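Local structure of VP5 (Halorubrum pleomorphic virus 2, 6QGI) at residues 17-22 with 291-296; 275-278 with 282-285; 285-290 with 295-300. The protein is the envelope protein of a haloarchaeal pleomorphic virus and probably mediates fusion of the viral membrane with that of the host cell. All coordinates share one frame; numbering follows the deposited sequence.

Interaction 1 (17-22 with 291-296)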
ATOM      1  N   GLY A  17      -6.713  -4.916  -0.840  1.00 22.59           N
ATOM      2  CA  GLY A  17      -7.629  -6.050  -0.842  1.00 22.72           C
ATOM      3  C   GLY A  17      -8.066  -6.494   0.537  1.00 27.82           C
ATOM      4  O   GLY A  17      -9.169  -7.026   0.694  1.00 28.01           O
ATOM      5  N   TRP A  18      -7.215  -6.224   1.549  1.00 25.17           N
ATOM      6  CA  TRP A  18      -7.411  -6.532   2.970  1.00 25.48           C
ATOM      7  C   TRP A  18      -8.613  -5.798   3.562  1.00 30.01           C
ATOM      8  O   TRP A  18      -9.149  -6.216   4.592  1.00 29.79           O
ATOM      9  CB  TRP A  18      -6.148  -6.172   3.762  1.00 24.19           C
ATOM     10  CG  TRP A  18      -5.786  -4.721   3.687  1.00 24.81           C
ATOM     11  CD1 TRP A  18      -5.005  -4.120   2.746  1.00 27.53           C
ATOM     12  CD2 TRP A  18      -6.187  -3.692   4.597  1.00 24.47           C
ATOM     13  NE1 TRP A  18      -4.945  -2.769   2.977  1.00 26.74           N
ATOM     14  CE2 TRP A  18      -5.630  -2.482   4.129  1.00 28.19           C
ATOM     15  CE3 TRP A  18      -6.974  -3.673   5.762  1.00 25.79           C
ATOM     16  CZ2 TRP A  18      -5.829  -1.265   4.789  1.00 27.37           C
ATOM     17  CZ3 TRP A  18      -7.169  -2.468   6.417  1.00 27.16           C
ATOM     18  CH2 TRP A  18      -6.593  -1.283   5.938  1.00 27.61           C
ATOM     19  N   ALA A  19      -9.007  -4.681   2.935  1.00 26.87           N
ATOM     20  CA  ALA A  19     -10.155  -3.890   3.355  1.00 26.79           C
ATOM     21  C   ALA A  19     -11.423  -4.376   2.654  1.00 31.60           C
ATOM     22  O   ALA A  19     -12.511  -3.923   2.987  1.00 31.48           O
ATOM     23  CB  ALA A  19      -9.904  -2.421   3.051  1.00 27.28           C
ATOM     24  N   LEU A  20     -11.286  -5.318   1.700  1.00 28.37           N
ATOM     25  CA  LEU A  20     -12.424  -5.843   0.945  1.00 28.82           C
ATOM     26  C   LEU A  20     -12.713  -7.316   1.225  1.00 33.31           C
ATOM     27  O   LEU A  20     -13.880  -7.697   1.289  1.00 33.59           O
ATOM     28  CB  LEU A  20     -12.196  -5.648  -0.557  1.00 28.83           C
ATOM     29  CG  LEU A  20     -12.279  -4.218  -1.058  1.00 32.77           C
ATOM     30  CD1 LEU A  20     -11.833  -4.137  -2.469  1.00 33.05           C
ATOM     31  CD2 LEU A  20     -13.703  -3.670  -0.935  1.00 34.30           C
ATOM     32  N   ARG A  21     -11.664  -8.145   1.376  1.00 29.23           N
ATOM     33  CA  ARG A  21     -11.806  -9.588   1.593  1.00 28.86           C
ATOM     34  C   ARG A  21     -10.624 -10.141   2.380  1.00 34.37           C
ATOM     35  O   ARG A  21      -9.676  -9.398   2.634  1.00 33.36           O
ATOM     36  CB  ARG A  21     -11.907 -10.293   0.229  1.00 26.24           C
ATOM     37  CG  ARG A  21     -10.599 -10.230  -0.559  1.00 26.90           C
ATOM     38  CD  ARG A  21     -10.773 -10.477  -2.030  1.00 28.41           C
ATOM     39  NE  ARG A  21      -9.594 -10.002  -2.753  1.00 33.30           N
ATOM     40  CZ  ARG A  21      -9.471  -8.783  -3.272  1.00 42.39           C
ATOM     41  NH1 ARG A  21     -10.467  -7.908  -3.167  1.00 22.01           N
ATOM     42  NH2 ARG A  21      -8.363  -8.432  -3.903  1.00 30.48           N
ATOM     43  N   GLU A  22     -10.658 -11.451   2.727  1.00 33.10           N
ATOM     44  CA  GLU A  22      -9.543 -12.128   3.392  1.00 33.17           C
ATOM     45  C   GLU A  22      -8.329 -12.041   2.456  1.00 37.41           C
ATOM     46  O   GLU A  22      -8.424 -12.412   1.286  1.00 36.57           O
ATOM     47  CB  GLU A  22      -9.906 -13.579   3.742  1.00 35.32           C
ATOM     48  CG  GLU A  22      -9.000 -14.185   4.799  1.00 48.77           C
ATOM     49  CD  GLU A  22      -9.096 -15.684   5.008  1.00 73.50           C
ATOM     50  OE1 GLU A  22      -9.818 -16.360   4.239  1.00 70.59           O
ATOM     51  OE2 GLU A  22      -8.433 -16.187   5.945  1.00 67.26           O
ATOM     52  N   ILE A 291     -11.562   0.736  -7.020  1.00 27.49           N
ATOM     53  CA  ILE A 291     -12.865   1.060  -7.624  1.00 28.29           C
ATOM     54  C   ILE A 291     -13.956   0.505  -6.696  1.00 32.35           C
ATOM     55  O   ILE A 291     -14.919   1.211  -6.402  1.00 32.47           O
ATOM     56  CB  ILE A 291     -12.987   0.539  -9.093  1.00 32.20           C
ATOM     57  CG1 ILE A 291     -12.046   1.324 -10.036  1.00 32.88           C
ATOM     58  CG2 ILE A 291     -14.443   0.582  -9.618  1.00 33.15           C
ATOM     59  CD1 ILE A 291     -11.566   0.531 -11.231  1.00 41.09           C
ATOM     60  N   ALA A 292     -13.765  -0.736  -6.197  1.00 28.72           N
ATOM     61  CA  ALA A 292     -14.681  -1.408  -5.268  1.00 28.63           C
ATOM     62  C   ALA A 292     -14.800  -0.653  -3.933  1.00 32.42           C
ATOM     63  O   ALA A 292     -15.858  -0.698  -3.299  1.00 31.90           O
ATOM     64  CB  ALA A 292     -14.218  -2.825  -5.019  1.00 29.11           C
ATOM     65  N   LEU A 293     -13.719   0.051  -3.522  1.00 28.92           N
ATOM     66  CA  LEU A 293     -13.682   0.859  -2.300  1.00 28.48           C
ATOM     67  C   LEU A 293     -14.180   2.283  -2.580  1.00 33.45           C
ATOM     68  O   LEU A 293     -14.090   3.150  -1.714  1.00 32.84           O
ATOM     69  CB  LEU A 293     -12.275   0.872  -1.684  1.00 27.75           C
ATOM     70  CG  LEU A 293     -11.882  -0.397  -0.928  1.00 31.64           C
ATOM     71  CD1 LEU A 293     -10.384  -0.585  -0.920  1.00 31.34           C
ATOM     72  CD2 LEU A 293     -12.454  -0.408   0.490  1.00 33.07           C
ATOM     73  N   ASN A 294     -14.738   2.505  -3.788  1.00 31.24           N
ATOM     74  CA  ASN A 294     -15.338   3.754  -4.260  1.00 31.71           C
ATOM     75  C   ASN A 294     -14.415   4.981  -4.055  1.00 35.99           C
ATOM     76  O   ASN A 294     -14.837   6.034  -3.560  1.00 36.85           O
ATOM     77  CB  ASN A 294     -16.701   3.963  -3.595  1.00 31.02           C
ATOM     78  CG  ASN A 294     -17.568   4.966  -4.294  1.00 40.65           C
ATOM     79  OD1 ASN A 294     -17.716   4.947  -5.523  1.00 32.82           O
ATOM     80  ND2 ASN A 294     -18.150   5.866  -3.514  1.00 28.04           N
ATOM     81  N   VAL A 295     -13.157   4.836  -4.468  1.00 31.21           N
ATOM     82  CA  VAL A 295     -12.174   5.912  -4.380  1.00 30.34           C
ATOM     83  C   VAL A 295     -12.294   6.719  -5.687  1.00 33.61           C
ATOM     84  O   VAL A 295     -12.213   6.104  -6.749  1.00 33.24           O
ATOM     85  CB  VAL A 295     -10.745   5.342  -4.121  1.00 33.29           C
ATOM     86  CG1 VAL A 295      -9.677   6.425  -4.214  1.00 32.96           C
ATOM     87  CG2 VAL A 295     -10.673   4.635  -2.768  1.00 32.37           C
ATOM     88  N   PRO A 296     -12.549   8.058  -5.652  1.00 29.99           N
ATOM     89  CA  PRO A 296     -12.675   8.823  -6.915  1.00 30.52           C
ATOM     90  C   PRO A 296     -11.534   8.525  -7.892  1.00 34.77           C
ATOM     91  O   PRO A 296     -10.369   8.493  -7.488  1.00 34.34           O
ATOM     92  CB  PRO A 296     -12.661  10.279  -6.454  1.00 32.28           C
ATOM     93  CG  PRO A 296     -13.188  10.231  -5.069  1.00 36.11           C
ATOM     94  CD  PRO A 296     -12.738   8.930  -4.473  1.00 30.95           C
TER
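Leu20 and Leu293 carry this contact, and it is purely apolar between the segments. Their side chains meet at an oblique angle. Leu20 CD2 reaches Leu293 CG at 3.7 Å, and Leu20 CG lies 3.8 Å from the same Leu293 CG. The other methyl of Leu20, CD1, rests on the methyl of Ala292, with Leu20 CD1 to Ala292 CB at 3.7 Å. Leu20 therefore straddles the pair formed by Ala292 and Leu293. In both leucines CG stands opposite the carbonyl carbon (chi1 -71° for Leu20, -77° for Leu293), which carries the forked ends into the interface. Ala19 adds a looser touch, Ala19 CB to Leu293 CD2 at 4.1 Å. All four residues are buried.

Backbone bonds shape each side. Gly17 O takes two donors, Leu20 N at 2.9 Å and Arg21 N at 2.8 Å. The first is the i+3 bond of the 3-10 segment 17-19. The second, an i+4 bond, closes the turn after it. On the other side Leu293 is the first residue to leave helical geometry, and Asn294 N bonds to Ile291 O.

Polar groups beside the contact tie it to the rest of the chain. Arg21 NH2 forms a salt bridge with Asp289, about one turn before Ala292 on helix 285-292. The guanidinium lays one face over Gly17 CA, 3.7 Å above its plane. The carbonyls of Ala19 and Leu20 are hydrogen-bonded to Tyr105 OH and Arg271 NE.

The contact joins the loop after strand 11-13 to the C-terminal end of helix 285-292. Helix 66-86 packs on both, through Val69 against Ala19 and Leu293 and Thr72 against Leu20. Helix 270-279 meets Ala292 through Ala274, while Ile291 turns to helix 476-496.

Interaction 2 (275-278 with 282-285)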
ATOM      1  N   ALA A 275     -13.617  -9.359  -5.669  1.00 30.19           N
ATOM      2  CA  ALA A 275     -13.279 -10.654  -5.067  1.00 30.61           C
ATOM      3  C   ALA A 275     -13.182 -11.734  -6.138  1.00 37.75           C
ATOM      4  O   ALA A 275     -12.333 -12.623  -6.048  1.00 36.98           O
ATOM      5  CB  ALA A 275     -14.327 -11.038  -4.035  1.00 31.15           C
ATOM      6  N   MET A 276     -14.064 -11.639  -7.153  1.00 37.91           N
ATOM      7  CA  MET A 276     -14.163 -12.542  -8.302  1.00 40.07           C
ATOM      8  C   MET A 276     -12.953 -12.361  -9.216  1.00 43.78           C
ATOM      9  O   MET A 276     -12.391 -13.351  -9.687  1.00 44.01           O
ATOM     10  CB  MET A 276     -15.465 -12.284  -9.078  1.00 43.81           C
ATOM     11  CG  MET A 276     -16.722 -12.705  -8.335  1.00 48.71           C
ATOM     12  SD  MET A 276     -18.248 -12.087  -9.110  1.00 54.95           S
ATOM     13  CE  MET A 276     -18.365 -13.156 -10.467  1.00 53.06           C
ATOM     14  N   MET A 277     -12.538 -11.092  -9.436  1.00 39.49           N
ATOM     15  CA  MET A 277     -11.376 -10.713 -10.244  1.00 39.10           C
ATOM     16  C   MET A 277     -10.082 -11.157  -9.572  1.00 41.56           C
ATOM     17  O   MET A 277      -9.107 -11.441 -10.265  1.00 41.24           O
ATOM     18  CB  MET A 277     -11.348  -9.199 -10.483  1.00 41.24           C
ATOM     19  CG  MET A 277     -12.330  -8.742 -11.533  1.00 46.05           C
ATOM     20  SD  MET A 277     -12.166  -6.980 -11.906  1.00 50.37           S
ATOM     21  CE  MET A 277     -13.237  -6.298 -10.682  1.00 46.46           C
ATOM     22  N   ALA A 278     -10.079 -11.214  -8.223  1.00 37.31           N
ATOM     23  CA  ALA A 278      -8.950 -11.653  -7.399  1.00 36.62           C
ATOM     24  C   ALA A 278      -8.729 -13.163  -7.528  1.00 42.02           C
ATOM     25  O   ALA A 278      -7.620 -13.641  -7.285  1.00 41.01           O
ATOM     26  CB  ALA A 278      -9.194 -11.284  -5.946  1.00 36.52           C
ATOM     27  N   GLY A 282      -6.454 -11.161 -15.097  1.00 45.17           N
ATOM     28  CA  GLY A 282      -7.003 -10.077 -15.906  1.00 44.65           C
ATOM     29  C   GLY A 282      -6.335  -8.750 -15.621  1.00 45.32           C
ATOM     30  O   GLY A 282      -5.116  -8.623 -15.765  1.00 45.13           O
ATOM     31  N   MET A 283      -7.130  -7.753 -15.210  1.00 39.08           N
ATOM     32  CA  MET A 283      -6.601  -6.431 -14.889  1.00 37.00           C
ATOM     33  C   MET A 283      -5.927  -6.440 -13.507  1.00 36.76           C
ATOM     34  O   MET A 283      -6.242  -7.292 -12.665  1.00 35.32           O
ATOM     35  CB  MET A 283      -7.690  -5.335 -14.977  1.00 39.36           C
ATOM     36  CG  MET A 283      -8.837  -5.498 -13.990  1.00 42.68           C
ATOM     37  SD  MET A 283      -9.976  -4.091 -14.001  1.00 47.42           S
ATOM     38  CE  MET A 283      -9.247  -3.092 -12.826  1.00 42.87           C
ATOM     39  N   SER A 284      -4.994  -5.492 -13.296  1.00 31.05           N
ATOM     40  CA  SER A 284      -4.272  -5.293 -12.041  1.00 28.73           C
ATOM     41  C   SER A 284      -5.290  -5.112 -10.901  1.00 30.10           C
ATOM     42  O   SER A 284      -6.242  -4.337 -11.034  1.00 28.64           O
ATOM     43  CB  SER A 284      -3.328  -4.103 -12.163  1.00 31.87           C
ATOM     44  OG  SER A 284      -4.012  -2.930 -12.571  1.00 40.42           O
ATOM     45  N   GLN A 285      -5.126  -5.904  -9.827  1.00 25.70           N
ATOM     46  CA  GLN A 285      -6.047  -6.022  -8.697  1.00 24.53           C
ATOM     47  C   GLN A 285      -6.205  -4.772  -7.822  1.00 27.52           C
ATOM     48  O   GLN A 285      -7.321  -4.520  -7.366  1.00 26.42           O
ATOM     49  CB  GLN A 285      -5.647  -7.210  -7.811  1.00 25.23           C
ATOM     50  CG  GLN A 285      -6.798  -7.803  -6.990  1.00 36.69           C
ATOM     51  CD  GLN A 285      -8.065  -8.010  -7.784  1.00 53.86           C
ATOM     52  OE1 GLN A 285      -8.087  -8.705  -8.805  1.00 51.81           O
ATOM     53  NE2 GLN A 285      -9.147  -7.395  -7.334  1.00 45.82           N
TER
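Gln285 reaches back across the turn to the C-terminal end of helix 270-279, where it meets Met277 and Ala278. It has the largest buried area of the residues in this contact. Its CG stands opposite the backbone N (chi1 -155°), and the chain then bends at chi2 (46°). The bend brings the carboxamide to the helix backbone. Gln285 OE1 lies 3.3 Å from Met277 C, and Gln285 CD sits 3.9 Å from the methyl carbon Ala278 CB. The oxygen is also 3.3 Å from Ala278 N, but the angle is too poor for a hydrogen bond. Gln285 NE2 donates to Asp289 OD1, one turn further along helix 285-292. Asp289 lies almost in the amide plane of Gln285, whereas the nitrogen comes from above the carboxylate plane. This bond fixes the rotation of the amide.

Met277 is next in buried area. Its CB touches Gln285 OE1 at 3.7 Å, and its sulfur meets Met283. The two thioethers cross, with Met277 SD to Met283 SD at 4.2 Å. Met283 contributes CG as well, 4.2 Å from Met277 SD. Both chains bend at chi3, and both methyl ends pack against Ala288. Helix 476-496 touches Met277 through Ile490 and Met283 through Tyr493 and Glu494. Arg21 packs against Ala278 and Gln285.

The contact, at the partly exposed loop between helices 270-279 and 285-292, is van der Waals packing, of an amide on a helix backbone and of two thioethers on each other, with no hydrogen bond between the segments. Gln285 OE1 also lies 3.3 Å from Met277 O, and two acceptors so placed probably repel slightly. The glutamine position appears to be set by its bond to Asp289 and by packing, not by a polar bond to helix 270-279.

Interaction 3 (285-290 with 295-300)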
ATOM      1  N   GLN A 285      -5.126  -5.904  -9.827  1.00 25.70           N
ATOM      2  CA  GLN A 285      -6.047  -6.022  -8.697  1.00 24.53           C
ATOM      3  C   GLN A 285      -6.205  -4.772  -7.822  1.00 27.52           C
ATOM      4  O   GLN A 285      -7.321  -4.520  -7.366  1.00 26.42           O
ATOM      5  CB  GLN A 285      -5.647  -7.210  -7.811  1.00 25.23           C
ATOM      6  CG  GLN A 285      -6.798  -7.803  -6.990  1.00 36.69           C
ATOM      7  CD  GLN A 285      -8.065  -8.010  -7.784  1.00 53.86           C
ATOM      8  OE1 GLN A 285      -8.087  -8.705  -8.805  1.00 51.81           O
ATOM      9  NE2 GLN A 285      -9.147  -7.395  -7.334  1.00 45.82           N
ATOM     10  N   ALA A 286      -5.124  -4.023  -7.549  1.00 24.33           N
ATOM     11  CA  ALA A 286      -5.209  -2.845  -6.680  1.00 23.80           C
ATOM     12  C   ALA A 286      -6.198  -1.787  -7.214  1.00 28.26           C
ATOM     13  O   ALA A 286      -6.962  -1.241  -6.414  1.00 27.90           O
ATOM     14  CB  ALA A 286      -3.836  -2.235  -6.463  1.00 24.11           C
ATOM     15  N   ILE A 287      -6.240  -1.543  -8.549  1.00 24.87           N
ATOM     16  CA  ILE A 287      -7.197  -0.570  -9.094  1.00 25.07           C
ATOM     17  C   ILE A 287      -8.627  -1.166  -9.040  1.00 28.54           C
ATOM     18  O   ILE A 287      -9.555  -0.440  -8.682  1.00 28.11           O
ATOM     19  CB  ILE A 287      -6.820   0.017 -10.489  1.00 28.91           C
ATOM     20  CG1 ILE A 287      -7.798   1.142 -10.943  1.00 29.75           C
ATOM     21  CG2 ILE A 287      -6.659  -1.054 -11.565  1.00 30.45           C
ATOM     22  CD1 ILE A 287      -7.937   2.361 -10.006  1.00 32.43           C
ATOM     23  N   ALA A 288      -8.780  -2.487  -9.292  1.00 25.08           N
ATOM     24  CA  ALA A 288     -10.064  -3.190  -9.184  1.00 25.40           C
ATOM     25  C   ALA A 288     -10.624  -3.041  -7.762  1.00 29.75           C
ATOM     26  O   ALA A 288     -11.797  -2.725  -7.594  1.00 30.49           O
ATOM     27  CB  ALA A 288      -9.891  -4.661  -9.539  1.00 26.26           C
ATOM     28  N   ASP A 289      -9.746  -3.182  -6.753  1.00 25.81           N
ATOM     29  CA  ASP A 289     -10.048  -3.039  -5.334  1.00 24.75           C
ATOM     30  C   ASP A 289     -10.320  -1.568  -4.966  1.00 28.35           C
ATOM     31  O   ASP A 289     -11.228  -1.307  -4.176  1.00 28.28           O
ATOM     32  CB  ASP A 289      -8.900  -3.620  -4.482  1.00 25.95           C
ATOM     33  CG  ASP A 289      -8.729  -5.136  -4.548  1.00 37.44           C
ATOM     34  OD1 ASP A 289      -9.660  -5.827  -5.034  1.00 39.00           O
ATOM     35  OD2 ASP A 289      -7.662  -5.632  -4.120  1.00 42.26           O
ATOM     36  N   LEU A 290      -9.559  -0.613  -5.553  1.00 24.69           N
ATOM     37  CA  LEU A 290      -9.751   0.825  -5.324  1.00 24.49           C
ATOM     38  C   LEU A 290     -11.100   1.311  -5.882  1.00 29.66           C
ATOM     39  O   LEU A 290     -11.716   2.189  -5.275  1.00 29.31           O
ATOM     40  CB  LEU A 290      -8.600   1.661  -5.917  1.00 24.44           C
ATOM     41  CG  LEU A 290      -7.300   1.749  -5.094  1.00 28.05           C
ATOM     42  CD1 LEU A 290      -6.232   2.477  -5.864  1.00 28.12           C
ATOM     43  CD2 LEU A 290      -7.510   2.459  -3.749  1.00 29.50           C
ATOM     44  N   VAL A 295     -13.157   4.836  -4.468  1.00 31.21           N
ATOM     45  CA  VAL A 295     -12.174   5.912  -4.380  1.00 30.34           C
ATOM     46  C   VAL A 295     -12.294   6.719  -5.687  1.00 33.61           C
ATOM     47  O   VAL A 295     -12.213   6.104  -6.749  1.00 33.24           O
ATOM     48  CB  VAL A 295     -10.745   5.342  -4.121  1.00 33.29           C
ATOM     49  CG1 VAL A 295      -9.677   6.425  -4.214  1.00 32.96           C
ATOM     50  CG2 VAL A 295     -10.673   4.635  -2.768  1.00 32.37           C
ATOM     51  N   PRO A 296     -12.549   8.058  -5.652  1.00 29.99           N
ATOM     52  CA  PRO A 296     -12.675   8.823  -6.915  1.00 30.52           C
ATOM     53  C   PRO A 296     -11.534   8.525  -7.892  1.00 34.77           C
ATOM     54  O   PRO A 296     -10.369   8.493  -7.488  1.00 34.34           O
ATOM     55  CB  PRO A 296     -12.661  10.279  -6.454  1.00 32.28           C
ATOM     56  CG  PRO A 296     -13.188  10.231  -5.069  1.00 36.11           C
ATOM     57  CD  PRO A 296     -12.738   8.930  -4.473  1.00 30.95           C
ATOM     58  N   VAL A 297     -11.883   8.196  -9.147  1.00 31.50           N
ATOM     59  CA  VAL A 297     -10.920   7.796 -10.176  1.00 31.47           C
ATOM     60  C   VAL A 297     -11.168   8.542 -11.493  1.00 35.72           C
ATOM     61  O   VAL A 297     -12.311   8.868 -11.820  1.00 36.18           O
ATOM     62  CB  VAL A 297     -10.988   6.247 -10.415  1.00 35.72           C
ATOM     63  CG1 VAL A 297     -10.176   5.819 -11.628  1.00 36.52           C
ATOM     64  CG2 VAL A 297     -10.534   5.455  -9.196  1.00 34.49           C
ATOM     65  N   ASP A 298     -10.088   8.762 -12.262  1.00 31.53           N
ATOM     66  CA  ASP A 298     -10.141   9.301 -13.609  1.00 32.22           C
ATOM     67  C   ASP A 298      -9.605   8.221 -14.546  1.00 36.68           C
ATOM     68  O   ASP A 298      -8.409   8.177 -14.856  1.00 36.41           O
ATOM     69  CB  ASP A 298      -9.390  10.634 -13.760  1.00 34.12           C
ATOM     70  CG  ASP A 298      -9.596  11.335 -15.102  1.00 44.53           C
ATOM     71  OD1 ASP A 298      -9.966  10.654 -16.088  1.00 45.50           O
ATOM     72  OD2 ASP A 298      -9.391  12.555 -15.167  1.00 50.77           O
ATOM     73  N   ALA A 299     -10.513   7.331 -14.961  1.00 33.31           N
ATOM     74  CA  ALA A 299     -10.252   6.213 -15.859  1.00 33.44           C
ATOM     75  C   ALA A 299     -10.113   6.667 -17.316  1.00 39.42           C
ATOM     76  O   ALA A 299      -9.434   6.003 -18.099  1.00 39.58           O
ATOM     77  CB  ALA A 299     -11.388   5.210 -15.749  1.00 34.01           C
ATOM     78  N   GLU A 300     -10.767   7.789 -17.676  1.00 37.62           N
ATOM     79  CA  GLU A 300     -10.836   8.306 -19.041  1.00 39.38           C
ATOM     80  C   GLU A 300      -9.702   9.252 -19.459  1.00 43.37           C
ATOM     81  O   GLU A 300      -9.637   9.591 -20.641  1.00 44.48           O
ATOM     82  CB  GLU A 300     -12.181   9.008 -19.276  1.00 41.95           C
ATOM     83  CG  GLU A 300     -13.218   8.121 -19.952  1.00 57.12           C
ATOM     84  CD  GLU A 300     -12.844   7.517 -21.298  1.00 87.87           C
ATOM     85  OE1 GLU A 300     -12.200   8.213 -22.119  1.00 84.70           O
ATOM     86  OE2 GLU A 300     -13.208   6.342 -21.534  1.00 86.79           O
TER
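This is a buried contact between helix 285-292 and the segment that leaves it, which leads into the weakly bonded strand about 297-299. It is built on the Schellman motif that ends the helix. Asn294, whose phi is positive, is the C-prime residue. The longer-range bond of the motif, from Val295 back to Leu290, joins Val295 N to Leu290 O at 3.1 Å, with an N-H...O angle of 161°. The donor lies nearly in line with the C=O bond of Leu290.

The side chains of the same two residues close over the turn. Leu290 CD2 meets Val295 CG2 at 4.0 Å. This is the apolar contact that commonly accompanies a Schellman motif. Val295 CG2 stands opposite its own carbonyl carbon and beside its N. This places Val295 CG2 3.7 Å from Leu290 O.

One turn earlier on the helix, Ile287 reaches across to Val297. The two side chains cross, and they meet through one methyl of each. Tyr493 of helix 476-496 packs on both residues, and Thr436 of strand 434-439 packs on Ile287 and Leu290. The strand side is fixed by backbone bonds of Pro296 with Leu320 and Asp298 with Phe318.

The terminal methyl Ile287 CD1 touches Val297 CG2 at 4.1 Å.

From the N terminus, the chain first runs through 17-22, whose partner, 291-296, comes much later in the chain. Interaction 1 thus closes a loop of 268 residues that holds helices 37-60, 66-86, 91-133 and 225-253. Interaction 2 falls wholly within that loop and closes the tight turn between helices 270-279 and 285-292. Interaction 3 begins at Gln285, where interaction 2 ends. It spans the end of helix 285-292 and finishes on 295-300, sharing Val295 and Pro296 with interaction 1. Helix 285-292 is the common element. Arg21 packs on Ala275 as well as on Ala278, joining interaction 1 to interaction 2. Together they tie the N-terminal loop and two short helices to strand 297-299.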